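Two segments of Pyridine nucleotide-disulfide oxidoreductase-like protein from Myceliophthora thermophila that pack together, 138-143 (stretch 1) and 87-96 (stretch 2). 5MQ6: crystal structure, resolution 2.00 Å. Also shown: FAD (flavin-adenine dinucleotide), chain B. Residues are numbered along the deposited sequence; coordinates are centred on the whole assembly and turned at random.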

# COMPACT_ATOMS: atom_id res chain seq x y z
N SER A 138 -2.12 11.07 -12.60
CA SER A 138 -2.94 9.88 -12.42
C SER A 138 -3.16 9.52 -10.97
O SER A 138 -4.20 8.96 -10.63
CB SER A 138 -2.29 8.72 -13.21
OG SER A 138 -2.49 9.02 -14.64
N TYR A 139 -2.20 9.89 -10.12
CA TYR A 139 -2.16 9.47 -8.73
C TYR A 139 -2.78 10.47 -7.75
O TYR A 139 -3.58 10.08 -6.92
CB TYR A 139 -0.73 9.17 -8.30
CG TYR A 139 -0.68 8.76 -6.86
CD1 TYR A 139 -1.13 7.51 -6.46
CD2 TYR A 139 -0.13 9.59 -5.91
CE1 TYR A 139 -1.09 7.13 -5.11
CE2 TYR A 139 -0.09 9.27 -4.58
CZ TYR A 139 -0.60 8.04 -4.16
OH TYR A 139 -0.54 7.73 -2.82
N MET A 140 -2.41 11.75 -7.85
CA MET A 140 -2.92 12.74 -6.89
C MET A 140 -4.45 12.85 -7.01
O MET A 140 -4.98 13.02 -8.08
CB MET A 140 -2.23 14.06 -7.06
CG MET A 140 -0.69 13.90 -6.99
SD MET A 140 0.21 15.46 -7.17
CE MET A 140 -0.20 16.31 -5.64
N PRO A 141 -5.17 12.65 -5.95
CA PRO A 141 -6.61 12.75 -6.02
C PRO A 141 -7.17 14.12 -6.24
O PRO A 141 -6.60 15.11 -5.80
CB PRO A 141 -7.11 12.34 -4.65
CG PRO A 141 -5.93 12.05 -3.82
CD PRO A 141 -4.68 12.14 -4.66
N LEU A 142 -8.33 14.16 -6.87
CA LEU A 142 -9.16 15.37 -6.91
C LEU A 142 -8.44 16.54 -7.57
O LEU A 142 -8.64 17.70 -7.19
CB LEU A 142 -9.65 15.75 -5.51
CG LEU A 142 -10.54 14.69 -4.79
CD1 LEU A 142 -10.55 14.96 -3.27
CD2 LEU A 142 -11.92 14.66 -5.39
N LEU A 143 -7.67 16.23 -8.60
CA LEU A 143 -6.96 17.27 -9.34
C LEU A 143 -7.93 18.24 -10.00
O LEU A 143 -7.82 19.45 -9.83
CB LEU A 143 -5.96 16.66 -10.37
CG LEU A 143 -4.70 16.12 -9.67
CD1 LEU A 143 -3.64 15.64 -10.66
CD2 LEU A 143 -4.05 17.04 -8.65
PA FAD B . -2.58 5.43 4.24
O1A FAD B . -1.72 4.31 4.72
O2A FAD B . -2.02 6.54 3.37
O5B FAD B . -3.23 6.14 5.53
C5B FAD B . -3.82 5.36 6.52
C4B FAD B . -3.54 6.01 7.86
O4B FAD B . -4.34 5.31 8.83
C3B FAD B . -2.10 5.94 8.35
O3B FAD B . -1.71 7.19 8.88
C2B FAD B . -2.14 4.91 9.44
O2B FAD B . -1.16 5.12 10.43
C1B FAD B . -3.55 5.09 9.97
N9A FAD B . -4.02 3.95 10.71
C8A FAD B . -4.03 2.65 10.29
N7A FAD B . -4.51 1.90 11.28
C5A FAD B . -4.80 2.67 12.35
C6A FAD B . -5.38 2.42 13.68
N6A FAD B . -5.71 1.25 14.17
N1A FAD B . -5.56 3.51 14.38
C2A FAD B . -5.22 4.75 13.96
N3A FAD B . -4.69 5.08 12.80
C4A FAD B . -4.45 4.02 11.96
N1 FAD B . 0.76 3.76 -4.09
C2 FAD B . 0.53 4.17 -5.38
O2 FAD B . -0.50 3.86 -5.97
N3 FAD B . 1.43 4.92 -6.03
C4 FAD B . 2.57 5.28 -5.42
O4 FAD B . 3.35 5.97 -6.06
C4X FAD B . 2.91 4.89 -4.04
N5 FAD B . 4.08 5.21 -3.39
C5X FAD B . 4.25 4.77 -2.11
C6 FAD B . 5.50 5.09 -1.38
C7 FAD B . 5.59 4.57 -0.01
C7M FAD B . 6.81 4.83 0.84
C8 FAD B . 4.51 3.75 0.62
C8M FAD B . 4.59 3.20 2.05
C9 FAD B . 3.36 3.46 -0.10
C9A FAD B . 3.20 3.94 -1.43
N10 FAD B . 2.02 3.60 -2.12
C10 FAD B . 1.86 4.09 -3.42
C1' FAD B . 0.92 2.85 -1.48
C2' FAD B . 0.13 3.90 -0.60
O2' FAD B . -0.00 3.38 0.73
C3' FAD B . -1.26 4.34 -1.18
O3' FAD B . -1.07 4.92 -2.47
C4' FAD B . -2.04 5.44 -0.41
O4' FAD B . -1.20 6.57 0.10
C5' FAD B . -2.86 4.80 0.73
O5' FAD B . -3.86 5.78 1.13
P FAD B . -4.75 5.28 2.39
O1P FAD B . -5.38 6.61 2.97
O2P FAD B . -5.59 4.10 1.88
O3P FAD B . -3.69 4.59 3.44
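Stretch 2 87-96: GYGGLLYAVR

Stretch 2 packs as a helix against the short segment in which stretch 1 leaves its own helix at Met140 and runs on through Pro141 to Leu142. The backbones approach most closely at Tyr88 and Pro141, whose CA atoms are 7.2 Å apart, and no hydrogen bond crosses the interface; 344 Å² of surface, both sides summed, is buried by apolar and aromatic contacts.

Gly87 occupies the N-cap position and makes no contact with stretch 1. Its O accepts the first backbone bond of the helix, from Leu91 N at 2.9 Å, and a CB here would clash with FAD O1P.

Tyr88, the first helical residue, points toward stretch 1 with chi1 in the m rotamer and contributes the largest covered area. Pro141 lies over one face of its ring: Pro141 CG is 3.6 Å from Tyr88 CG, and Pro141 CD sits 3.6 Å from the ring centroid, 13° off the normal, in a CH-pi contact. Tyr139 approaches the edge of the same ring, with Tyr139 CE2 3.7 Å from Tyr88 CE2 and the two ring planes inclined at 60°.

Gly89 turns to the cofactor instead, its N donating a hydrogen bond to FAD O1P at 2.9 Å. Tyr139 OH, from the other stretch, is hydrogen-bonded to FAD O3' at 2.9 Å, so both segments hold the same ligand.

One turn after Tyr88, Leu92 extends the apolar surface. Its CB leaves sideways, but the end of the side chain comes nearer, placing Leu92 CD2 4.0 Å from Leu142 CG. Tyr93 and Ala94 are out of reach. Val95 then points toward stretch 1, and its CG2 meets Leu142 CD1 at 3.8 Å. From Tyr88 to Val95 the contacts thus advance from Tyr139 and Pro141 to Leu142, so the two stretches run in the same general direction.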

# COMPACT_ATOMS: atom_id res chain seq x y z
N GLY A 87 -5.29 9.73 5.43
CA GLY A 87 -4.52 9.80 4.20
C GLY A 87 -5.46 10.10 3.03
O GLY A 87 -6.60 10.51 3.22
N TYR A 88 -4.96 9.90 1.80
CA TYR A 88 -5.76 10.14 0.59
C TYR A 88 -7.06 9.33 0.60
O TYR A 88 -8.09 9.80 0.15
CB TYR A 88 -5.00 9.86 -0.70
CG TYR A 88 -3.96 10.88 -1.05
CD1 TYR A 88 -4.02 12.20 -0.61
CD2 TYR A 88 -2.91 10.56 -1.91
CE1 TYR A 88 -3.01 13.14 -0.97
CE2 TYR A 88 -1.97 11.49 -2.27
CZ TYR A 88 -2.02 12.78 -1.82
OH TYR A 88 -1.10 13.69 -2.25
N GLY A 89 -7.01 8.13 1.12
CA GLY A 89 -8.23 7.35 1.22
C GLY A 89 -9.31 7.91 2.11
O GLY A 89 -10.44 8.03 1.71
N GLY A 90 -8.97 8.20 3.35
CA GLY A 90 -9.93 8.82 4.22
C GLY A 90 -10.38 10.18 3.77
O GLY A 90 -11.56 10.55 3.96
N LEU A 91 -9.45 10.96 3.22
CA LEU A 91 -9.87 12.22 2.61
C LEU A 91 -10.92 12.04 1.51
O LEU A 91 -11.87 12.80 1.46
CB LEU A 91 -8.69 13.01 2.10
CG LEU A 91 -7.74 13.60 3.15
CD1 LEU A 91 -6.48 13.99 2.42
CD2 LEU A 91 -8.43 14.78 3.82
N LEU A 92 -10.69 11.09 0.59
CA LEU A 92 -11.68 10.78 -0.41
C LEU A 92 -13.02 10.41 0.17
O LEU A 92 -14.08 10.84 -0.32
CB LEU A 92 -11.19 9.66 -1.30
CG LEU A 92 -10.34 10.19 -2.42
CD1 LEU A 92 -9.57 8.97 -3.09
CD2 LEU A 92 -11.26 10.94 -3.45
N TYR A 93 -13.02 9.65 1.23
CA TYR A 93 -14.33 9.33 1.86
C TYR A 93 -14.99 10.62 2.37
O TYR A 93 -16.21 10.85 2.19
CB TYR A 93 -14.15 8.46 3.12
CG TYR A 93 -14.13 6.94 3.08
CD1 TYR A 93 -15.07 6.18 2.37
CD2 TYR A 93 -13.25 6.26 3.90
CE1 TYR A 93 -15.06 4.81 2.40
CE2 TYR A 93 -13.26 4.88 4.01
CZ TYR A 93 -14.18 4.15 3.29
OH TYR A 93 -14.12 2.82 3.48
N ALA A 94 -14.18 11.47 3.01
CA ALA A 94 -14.72 12.69 3.61
C ALA A 94 -15.26 13.63 2.55
O ALA A 94 -16.43 14.14 2.65
CB ALA A 94 -13.64 13.42 4.41
N VAL A 95 -14.44 13.87 1.53
CA VAL A 95 -14.90 14.68 0.42
C VAL A 95 -16.18 14.09 -0.25
O VAL A 95 -17.14 14.82 -0.52
CB VAL A 95 -13.79 14.83 -0.65
CG1 VAL A 95 -14.36 15.51 -1.90
CG2 VAL A 95 -12.64 15.70 -0.14
N ARG A 96 -16.23 12.79 -0.46
CA ARG A 96 -17.35 12.20 -1.11
C ARG A 96 -18.62 12.32 -0.25
O ARG A 96 -19.70 12.57 -0.77
CB ARG A 96 -17.11 10.72 -1.48
CG ARG A 96 -16.72 10.41 -2.91
CD ARG A 96 -15.31 10.75 -3.25
NE ARG A 96 -15.03 10.67 -4.67
CZ ARG A 96 -14.56 9.62 -5.34
NH1 ARG A 96 -14.27 8.47 -4.77
NH2 ARG A 96 -14.39 9.75 -6.61